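Local structure of probable sugar ABC transporter, sugar-binding protein (Streptococcus pneumoniae, 2W7Y) at residues Val94-Phe99 and Ala114-Val120; Ile167-Ala173 and Ser191-Gln195; Leu229-Glu235 and Gln422-Lys426. The protein binds the blood group A trisaccharide and, as the solute-binding component of a probable sugar ABC transporter, presumably delivers captured glycans for uptake. All coordinates share one frame; numbering follows the deposited sequence.

Interaction 1. Residues Val94-Phe99 and Ala114-Val120; sequences VASGEF and AIEQKLV
Leu119 and Phe99 lead an apolar contact between two helix exits: the loop that carries the chain from helix 86-94 toward strand 102-104, and the turn that follows helix 112-116. No hydrogen bond crosses between the segments, so the fit rests on shape. Leu119 covers the most ground. Its CD2 methyl lies 3.8 Å from Val94 CG1 and also 3.4 Å from Glu98 O, while CD1 faces the carbonyl of Gly97. With CG of Leu119 turned anti to its own carbonyl carbon (chi1 -85°), the branch is carried into the bend of the opposite loop. Ala114 CB fits between Val94 and Phe99, 3.7 Å from Val94 CG2, and reaches the CE1 corner of the ring obliquely.

Both segments leave their helices through turns that fit a Schellman motif. A type II turn from Val94 to Gly97, closed by Gly97 N to Val94 O, leads out of the first helix; the positive phi of Gly97, the C-prime residue, then turns Glu98 N back toward the helix end. Lys118 is C-prime in the other, with Leu119 N bonding Ala114 O at 2.7 Å. Each reversal brings the residues just beyond it back against the partner segment.

The Phe99 ring takes Val120 CG2 over one face as a CH-pi contact, 4.1 Å from the centroid and offset toward the rim. Leu119 O, meanwhile, abuts Phe99 CB at 3.4 Å. Thr312 of strand 311-313 touches both Phe99 and Val120, and a backbone bond joins Leu119 to Ser315. The amide of Gln117 extends over the loop, NE2 standing 3.7 Å from Gly97 CA.

Interaction 2. Residues Ile167-Ala173 and Ser191-Gln195; sequences IFAKAGA and SIRKQ
Ile192 meets helix 165-171 and the turn after it with every branch of its side chain. Its CD1 methyl sits over the centre of the Phe168 ring, 3.7 Å from the centroid and 11° off the normal, a well-centred CH-pi contact. Behind it, Ile192 CG1 rests against Ala171 CB at 3.7 Å and approaches Ala173 CB more loosely. The other branch, CG2, meets Ile167 CG2 at 3.9 Å, the two side chains lying roughly perpendicular. This division follows from the torsions: CG1 of Ile192 stands anti to the carbonyl carbon (chi1 -74°) and chi2 is extended, which sends CD1 to the ring while CG2 is left for Ile167.

Small residues let the backbones come close. Ala171 and Ile192 have CA atoms 5.2 Å apart, and Ala171 CB also lies 3.8 Å from Ser191 O. Gln195, bent at chi2, folds its amide across the last turn of helix 165-171, with NE2 3.3 Å from Ala171 CA.

Further out, Trp179 touches Phe168, and Tyr163 meets its ring edge-to-face. Ala275 touches both Ile167 and Ile192. Ser191 OG turns back to Gln187 O in its own helix, and Asn164 OD1 accepts a bond from Ile167 N. Beyond Ala171 the chain turns at Gly172, which has positive phi. Ala173 N bonds Phe168 O at 2.9 Å, which sets Ala173 CB beside Ile192; the ending is a Schellman motif, with glycine in its usual place at C-prime.

Interaction 3. Residues Leu229-Glu235 and Gln422-Lys426; sequences LTKEGIE and QDVLK
Gln422 holds CG between its backbone N and carbonyl carbon (chi1 54°), and from there an extended chain carries its amide to Ile234 O. Ile234 in turn has CG2 anti to its backbone N and CG1 anti to its carbonyl carbon, which spreads its two branches along helix 414-427. NE2 of Gln422 donates to Ile234 O at 3.0 Å; the donor lies in the carbonyl plane and the oxygen close to the amide plane, although the N-H...O angle of 136° leaves the bond bent. Beside it the two side chains run antiparallel alongside each other, with a tight approach of 3.3 Å between Ile234 CG2 and Gln422 CB. The other branch, CD1, reaches Leu425 CB at 3.7 Å and lies against Lys426.

Residues 229-235 bridge helix 219-224 and helix 237-252, and their bend is shaped by an ST motif: Thr230 OG1 accepts from Gly233 N at 3.2 Å, while Thr230 O takes Ile234 N. That compact turn presents Ile234 to the C-terminal helix. Leu425 extends the apolar patch to Ala399 and Ile400 of helix 394-406, and Leu229 touches Val396 of the same helix.

Toward solvent the contact becomes polar. Lys426 lies roughly perpendicular to Glu235, and its NZ forms a long, weak salt bridge with Glu235 OE1 at 3.4 Å. Lys231 packs its CG against Lys426 CG, 3.9 Å apart; Lys231 NZ stands 5.0 Å from Lys426 NZ, a like-charge proximity that the carboxylate of Glu235 may partly offset.

The three contacts are separate pieces of one chain that also holds the trisaccharide, and none touches another. Interactions 1 and 2 lie on opposite sides of the chain's centre, their own centres about 50 Å apart and their nearest atoms about 36 Å. Interaction 3 is closer to interaction 1, with about 26 Å between centres, than to interaction 2, at about 37 Å. Interactions 1 and 2 join segments near in sequence, each across the end of a helix, whereas interaction 3 brings the C-terminal helix back to a loop 187 residues earlier. The glycan pocket draws its residues from between positions 45 and 347, so Gln422-Lys426 lies beyond the last of them in sequence.

Interaction 1. Residues Val94-Phe99 and Ala114-Val120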
loop_
_atom_site.group_PDB
_atom_site.type_symbol
_atom_site.label_atom_id
_atom_site.label_comp_id
_atom_site.label_asym_id
_atom_site.label_seq_id
_atom_site.Cartn_x
_atom_site.Cartn_y
_atom_site.Cartn_z
ATOM N N VAL A 94 4.272 8.120 -20.606
ATOM C CA VAL A 94 2.965 8.782 -20.783
ATOM C C VAL A 94 3.112 10.150 -21.462
ATOM O O VAL A 94 2.361 10.472 -22.387
ATOM C CB VAL A 94 2.177 8.892 -19.444
ATOM C CG1 VAL A 94 0.925 9.760 -19.594
ATOM C CG2 VAL A 94 1.789 7.511 -18.939
ATOM N N ALA A 95 4.079 10.943 -20.999
ATOM C CA ALA A 95 4.531 12.124 -21.734
ATOM C C ALA A 95 5.203 11.634 -23.011
ATOM O O ALA A 95 6.104 10.801 -22.954
ATOM C CB ALA A 95 5.499 12.947 -20.896
ATOM N N SER A 96 4.757 12.151 -24.152
ATOM C CA SER A 96 5.110 11.635 -25.494
ATOM C C SER A 96 4.229 10.448 -25.932
ATOM O O SER A 96 4.542 9.748 -26.900
ATOM C CB SER A 96 6.619 11.353 -25.666
ATOM O OG SER A 96 7.011 10.131 -25.074
ATOM N N GLY A 97 3.127 10.246 -25.208
ATOM C CA GLY A 97 2.025 9.381 -25.637
ATOM C C GLY A 97 2.285 7.890 -25.709
ATOM O O GLY A 97 1.712 7.196 -26.552
ATOM N N GLU A 98 3.136 7.392 -24.820
ATOM C CA GLU A 98 3.492 5.975 -24.811
ATOM C C GLU A 98 3.231 5.328 -23.444
ATOM O O GLU A 98 2.750 5.980 -22.513
ATOM C CB GLU A 98 4.955 5.795 -25.244
ATOM C CG GLU A 98 5.233 6.237 -26.682
ATOM C CD GLU A 98 6.712 6.310 -27.018
ATOM O OE1 GLU A 98 7.060 7.014 -27.991
ATOM O OE2 GLU A 98 7.529 5.671 -26.322
ATOM N N PHE A 99 3.533 4.040 -23.335
ATOM C CA PHE A 99 3.388 3.311 -22.083
ATOM C C PHE A 99 4.396 2.161 -22.059
ATOM O O PHE A 99 4.676 1.572 -23.108
ATOM C CB PHE A 99 1.952 2.789 -21.923
ATOM C CG PHE A 99 1.537 2.577 -20.493
ATOM C CD1 PHE A 99 1.202 3.663 -19.681
ATOM C CD2 PHE A 99 1.480 1.293 -19.953
ATOM C CE1 PHE A 99 0.822 3.472 -18.357
ATOM C CE2 PHE A 99 1.105 1.092 -18.627
ATOM C CZ PHE A 99 0.776 2.182 -17.828
ATOM N N ALA A 114 -2.768 8.626 -18.587
ATOM C CA ALA A 114 -2.607 7.406 -19.375
ATOM C C ALA A 114 -3.963 6.796 -19.741
ATOM O O ALA A 114 -4.160 6.328 -20.867
ATOM C CB ALA A 114 -1.755 6.402 -18.633
ATOM N N ILE A 115 -4.888 6.817 -18.783
ATOM C CA ILE A 115 -6.248 6.327 -18.996
ATOM C C ILE A 115 -7.029 7.216 -19.978
ATOM O O ILE A 115 -7.742 6.701 -20.843
ATOM C CB ILE A 115 -7.001 6.151 -17.649
ATOM C CG1 ILE A 115 -6.392 4.988 -16.854
ATOM C CG2 ILE A 115 -8.502 5.935 -17.875
ATOM C CD1 ILE A 115 -6.625 5.071 -15.361
ATOM N N GLU A 116 -6.874 8.536 -19.856
ATOM C CA GLU A 116 -7.550 9.492 -20.750
ATOM C C GLU A 116 -7.074 9.348 -22.204
ATOM O O GLU A 116 -7.862 9.498 -23.144
ATOM C CB GLU A 116 -7.377 10.945 -20.259
ATOM C CG GLU A 116 -6.207 11.708 -20.905
ATOM C CD GLU A 116 -5.949 13.097 -20.318
ATOM O OE1 GLU A 116 -6.879 13.696 -19.730
ATOM O OE2 GLU A 116 -4.804 13.594 -20.467
ATOM N N GLN A 117 -5.785 9.054 -22.369
ATOM C CA GLN A 117 -5.173 8.894 -23.684
ATOM C C GLN A 117 -5.246 7.442 -24.151
ATOM O O GLN A 117 -4.701 7.101 -25.206
ATOM C CB GLN A 117 -3.708 9.338 -23.642
ATOM C CG GLN A 117 -3.482 10.837 -23.569
ATOM C CD GLN A 117 -2.013 11.194 -23.418
ATOM O OE1 GLN A 117 -1.629 11.892 -22.481
ATOM N NE2 GLN A 117 -1.183 10.713 -24.338
ATOM N N LYS A 118 -5.948 6.618 -23.365
ATOM C CA LYS A 118 -5.980 5.139 -23.471
ATOM C C LYS A 118 -4.660 4.465 -23.844
ATOM O O LYS A 118 -4.594 3.638 -24.761
ATOM C CB LYS A 118 -7.150 4.602 -24.319
ATOM C CG LYS A 118 -7.635 5.487 -25.428
ATOM C CD LYS A 118 -8.919 6.201 -25.045
ATOM C CE LYS A 118 -10.147 5.399 -25.449
ATOM N NZ LYS A 118 -11.360 6.264 -25.496
ATOM N N LEU A 119 -3.624 4.821 -23.094
ATOM C CA LEU A 119 -2.303 4.214 -23.208
ATOM C C LEU A 119 -2.276 2.840 -22.533
ATOM O O LEU A 119 -1.313 2.085 -22.681
ATOM C CB LEU A 119 -1.266 5.139 -22.559
ATOM C CG LEU A 119 -0.609 6.307 -23.313
ATOM C CD1 LEU A 119 -1.407 6.823 -24.501
ATOM C CD2 LEU A 119 -0.273 7.449 -22.353
ATOM N N VAL A 120 -3.353 2.529 -21.809
ATOM C CA VAL A 120 -3.448 1.339 -20.956
ATOM C C VAL A 120 -4.566 0.412 -21.437
ATOM O O VAL A 120 -5.647 0.877 -21.814
ATOM C CB VAL A 120 -3.736 1.726 -19.482
ATOM C CG1 VAL A 120 -3.461 0.563 -18.561
ATOM C CG2 VAL A 120 -2.903 2.922 -19.055
#

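Interaction 2. Residues Ile167-Ala173 and Ser191-Gln195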
loop_
_atom_site.group_PDB
_atom_site.type_symbol
_atom_site.label_atom_id
_atom_site.label_comp_id
_atom_site.label_asym_id
_atom_site.label_seq_id
_atom_site.Cartn_x
_atom_site.Cartn_y
_atom_site.Cartn_z
ATOM N N ILE A 167 7.891 -1.852 24.483
ATOM C CA ILE A 167 7.881 -0.395 24.652
ATOM C C ILE A 167 6.535 0.104 25.191
ATOM O O ILE A 167 6.504 0.964 26.074
ATOM C CB ILE A 167 8.271 0.341 23.334
ATOM C CG1 ILE A 167 9.729 0.021 22.958
ATOM C CG2 ILE A 167 8.054 1.848 23.461
ATOM C CD1 ILE A 167 10.132 0.424 21.542
ATOM N N PHE A 168 5.437 -0.445 24.671
ATOM C CA PHE A 168 4.090 -0.105 25.147
ATOM C C PHE A 168 3.891 -0.487 26.615
ATOM O O PHE A 168 3.378 0.311 27.405
ATOM C CB PHE A 168 3.021 -0.771 24.276
ATOM C CG PHE A 168 2.644 0.025 23.053
ATOM C CD1 PHE A 168 3.532 0.159 21.983
ATOM C CD2 PHE A 168 1.398 0.636 22.967
ATOM C CE1 PHE A 168 3.187 0.894 20.850
ATOM C CE2 PHE A 168 1.044 1.374 21.836
ATOM C CZ PHE A 168 1.940 1.502 20.776
ATOM N N ALA A 169 4.305 -1.706 26.966
ATOM C CA ALA A 169 4.171 -2.214 28.327
ATOM C C ALA A 169 4.944 -1.359 29.325
ATOM O O ALA A 169 4.438 -1.062 30.409
ATOM C CB ALA A 169 4.619 -3.661 28.400
ATOM N N LYS A 170 6.154 -0.951 28.934
ATOM C CA LYS A 170 7.034 -0.118 29.759
ATOM C C LYS A 170 6.522 1.306 29.953
ATOM O O LYS A 170 6.716 1.907 31.015
ATOM C CB LYS A 170 8.456 -0.101 29.184
ATOM C CG LYS A 170 9.201 -1.426 29.335
ATOM C CD LYS A 170 10.645 -1.327 28.868
ATOM C CE LYS A 170 11.396 -2.622 29.123
ATOM N NZ LYS A 170 11.014 -3.690 28.155
ATOM N N ALA A 171 5.863 1.832 28.926
ATOM C CA ALA A 171 5.273 3.164 28.973
ATOM C C ALA A 171 3.936 3.179 29.710
ATOM O O ALA A 171 3.439 4.246 30.075
ATOM C CB ALA A 171 5.105 3.707 27.562
ATOM N N GLY A 172 3.364 1.994 29.926
ATOM C CA GLY A 172 2.011 1.854 30.463
ATOM C C GLY A 172 0.982 2.357 29.466
ATOM O O GLY A 172 -0.045 2.912 29.850
ATOM N N ALA A 173 1.270 2.163 28.180
ATOM C CA ALA A 173 0.443 2.703 27.105
ATOM C C ALA A 173 -0.572 1.682 26.591
ATOM O O ALA A 173 -0.261 0.490 26.472
ATOM C CB ALA A 173 1.321 3.213 25.965
ATOM N N SER A 191 2.434 9.039 26.188
ATOM C CA SER A 191 3.040 8.177 27.213
ATOM C C SER A 191 4.390 7.602 26.797
ATOM O O SER A 191 5.315 7.529 27.607
ATOM C CB SER A 191 2.101 7.021 27.562
ATOM O OG SER A 191 0.855 7.498 28.029
ATOM N N ILE A 192 4.484 7.189 25.534
ATOM C CA ILE A 192 5.683 6.555 24.988
ATOM C C ILE A 192 6.818 7.565 24.819
ATOM O O ILE A 192 7.990 7.230 25.013
ATOM C CB ILE A 192 5.364 5.821 23.655
ATOM C CG1 ILE A 192 4.578 4.537 23.951
ATOM C CG2 ILE A 192 6.643 5.487 22.884
ATOM C CD1 ILE A 192 3.762 4.028 22.811
ATOM N N ARG A 193 6.454 8.799 24.475
ATOM C CA ARG A 193 7.415 9.892 24.321
ATOM C C ARG A 193 8.004 10.359 25.654
ATOM O O ARG A 193 9.067 10.985 25.674
ATOM C CB ARG A 193 6.788 11.073 23.564
ATOM C CG ARG A 193 6.508 10.787 22.102
ATOM C CD ARG A 193 6.022 12.023 21.361
ATOM N NE ARG A 193 5.427 11.660 20.076
ATOM C CZ ARG A 193 4.121 11.635 19.823
ATOM N NH1 ARG A 193 3.242 11.979 20.753
ATOM N NH2 ARG A 193 3.690 11.274 18.625
ATOM N N LYS A 194 7.320 10.059 26.758
ATOM C CA LYS A 194 7.842 10.346 28.104
ATOM C C LYS A 194 9.064 9.484 28.433
ATOM O O LYS A 194 9.843 9.805 29.336
ATOM C CB LYS A 194 6.753 10.164 29.164
ATOM C CG LYS A 194 5.801 11.343 29.281
ATOM C CD LYS A 194 4.566 10.985 30.090
ATOM C CE LYS A 194 3.559 12.127 30.094
ATOM N NZ LYS A 194 2.161 11.638 30.266
ATOM N N GLN A 195 9.211 8.387 27.693
ATOM C CA GLN A 195 10.393 7.536 27.754
ATOM C C GLN A 195 11.414 8.079 26.762
ATOM O O GLN A 195 11.040 8.575 25.696
ATOM C CB GLN A 195 10.035 6.099 27.358
ATOM C CG GLN A 195 8.710 5.573 27.910
ATOM C CD GLN A 195 8.858 4.847 29.232
ATOM O OE1 GLN A 195 9.875 4.201 29.494
ATOM N NE2 GLN A 195 7.833 4.937 30.068
#

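Interaction 3. Residues Leu229-Glu235 and Gln422-Lys426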
loop_
_atom_site.group_PDB
_atom_site.type_symbol
_atom_site.label_atom_id
_atom_site.label_comp_id
_atom_site.label_asym_id
_atom_site.label_seq_id
_atom_site.Cartn_x
_atom_site.Cartn_y
_atom_site.Cartn_z
ATOM N N LEU A 229 -12.110 12.599 -5.464
ATOM C CA LEU A 229 -12.167 13.760 -4.578
ATOM C C LEU A 229 -12.770 14.988 -5.269
ATOM O O LEU A 229 -12.446 15.293 -6.421
ATOM C CB LEU A 229 -10.765 14.072 -4.034
ATOM C CG LEU A 229 -10.576 15.100 -2.911
ATOM C CD1 LEU A 229 -11.372 14.747 -1.648
ATOM C CD2 LEU A 229 -9.097 15.255 -2.584
ATOM N N THR A 230 -13.655 15.678 -4.552
ATOM C CA THR A 230 -14.290 16.901 -5.042
ATOM C C THR A 230 -13.959 18.082 -4.121
ATOM O O THR A 230 -13.525 17.882 -2.985
ATOM C CB THR A 230 -15.829 16.748 -5.155
ATOM O OG1 THR A 230 -16.399 16.585 -3.849
ATOM C CG2 THR A 230 -16.205 15.551 -6.039
ATOM N N LYS A 231 -14.169 19.301 -4.618
ATOM C CA LYS A 231 -13.897 20.530 -3.858
ATOM C C LYS A 231 -14.695 20.595 -2.556
ATOM O O LYS A 231 -14.156 20.950 -1.507
ATOM C CB LYS A 231 -14.176 21.772 -4.709
ATOM C CG LYS A 231 -13.140 22.031 -5.795
ATOM C CD LYS A 231 -13.690 22.933 -6.893
ATOM C CE LYS A 231 -13.435 24.398 -6.609
ATOM N NZ LYS A 231 -12.032 24.787 -6.919
ATOM N N GLU A 232 -15.977 20.245 -2.638
ATOM C CA GLU A 232 -16.851 20.169 -1.468
ATOM C C GLU A 232 -16.424 19.060 -0.505
ATOM O O GLU A 232 -16.591 19.190 0.707
ATOM C CB GLU A 232 -18.323 20.009 -1.879
ATOM C CG GLU A 232 -18.574 19.171 -3.142
ATOM C CD GLU A 232 -18.480 19.979 -4.436
ATOM O OE1 GLU A 232 -19.058 21.088 -4.502
ATOM O OE2 GLU A 232 -17.836 19.496 -5.393
ATOM N N GLY A 233 -15.868 17.979 -1.050
ATOM C CA GLY A 233 -15.321 16.889 -0.242
ATOM C C GLY A 233 -14.079 17.313 0.524
ATOM O O GLY A 233 -13.869 16.903 1.656
ATOM N N ILE A 234 -13.252 18.140 -0.107
ATOM C CA ILE A 234 -12.084 18.728 0.535
ATOM C C ILE A 234 -12.474 19.661 1.705
ATOM O O ILE A 234 -11.598 20.152 2.424
ATOM C CB ILE A 234 -11.212 19.493 -0.519
ATOM C CG1 ILE A 234 -10.638 18.523 -1.555
ATOM C CG2 ILE A 234 -10.067 20.244 0.131
ATOM C CD1 ILE A 234 -10.208 19.178 -2.867
ATOM N N GLU A 235 -13.775 19.861 1.941
ATOM C CA GLU A 235 -14.188 21.066 2.660
ATOM C C GLU A 235 -15.445 21.174 3.554
ATOM O O GLU A 235 -15.499 22.140 4.319
ATOM C CB GLU A 235 -14.308 22.181 1.604
ATOM C CG GLU A 235 -14.349 23.605 2.144
ATOM C CD GLU A 235 -14.998 24.566 1.184
ATOM O OE1 GLU A 235 -15.025 24.259 -0.027
ATOM O OE2 GLU A 235 -15.485 25.626 1.639
ATOM N N GLN A 422 -5.877 22.434 1.958
ATOM C CA GLN A 422 -7.112 22.296 1.189
ATOM C C GLN A 422 -7.168 23.258 -0.003
ATOM O O GLN A 422 -7.861 22.990 -0.981
ATOM C CB GLN A 422 -8.376 22.339 2.077
ATOM C CG GLN A 422 -8.533 23.532 2.999
ATOM C CD GLN A 422 -9.441 23.251 4.198
ATOM O OE1 GLN A 422 -9.371 23.943 5.213
ATOM N NE2 GLN A 422 -10.291 22.236 4.083
ATOM N N ASP A 423 -6.413 24.353 0.073
ATOM C CA ASP A 423 -6.219 25.252 -1.068
ATOM C C ASP A 423 -5.420 24.566 -2.182
ATOM O O ASP A 423 -5.733 24.721 -3.367
ATOM C CB ASP A 423 -5.511 26.543 -0.633
ATOM C CG ASP A 423 -6.446 27.534 0.060
ATOM O OD1 ASP A 423 -5.957 28.601 0.498
ATOM O OD2 ASP A 423 -7.662 27.258 0.166
ATOM N N VAL A 424 -4.394 23.812 -1.788
ATOM C CA VAL A 424 -3.541 23.065 -2.716
ATOM C C VAL A 424 -4.301 21.923 -3.408
ATOM O O VAL A 424 -4.129 21.696 -4.611
ATOM C CB VAL A 424 -2.249 22.540 -2.005
ATOM C CG1 VAL A 424 -1.549 21.452 -2.822
ATOM C CG2 VAL A 424 -1.282 23.693 -1.727
ATOM N N LEU A 425 -5.149 21.225 -2.652
ATOM C CA LEU A 425 -5.935 20.107 -3.186
ATOM C C LEU A 425 -6.972 20.516 -4.236
ATOM O O LEU A 425 -7.169 19.804 -5.223
ATOM C CB LEU A 425 -6.607 19.311 -2.059
ATOM C CG LEU A 425 -5.912 18.105 -1.400
ATOM C CD1 LEU A 425 -4.807 17.470 -2.269
ATOM C CD2 LEU A 425 -5.392 18.445 -0.022
ATOM N N LYS A 426 -7.627 21.657 -4.014
ATOM C CA LYS A 426 -8.630 22.193 -4.942
ATOM C C LYS A 426 -8.049 22.544 -6.313
ATOM O O LYS A 426 -8.702 22.336 -7.336
ATOM C CB LYS A 426 -9.307 23.430 -4.348
ATOM C CG LYS A 426 -10.398 23.144 -3.330
ATOM C CD LYS A 426 -10.389 24.208 -2.243
ATOM C CE LYS A 426 -11.702 24.285 -1.498
ATOM N NZ LYS A 426 -12.513 25.414 -2.011
#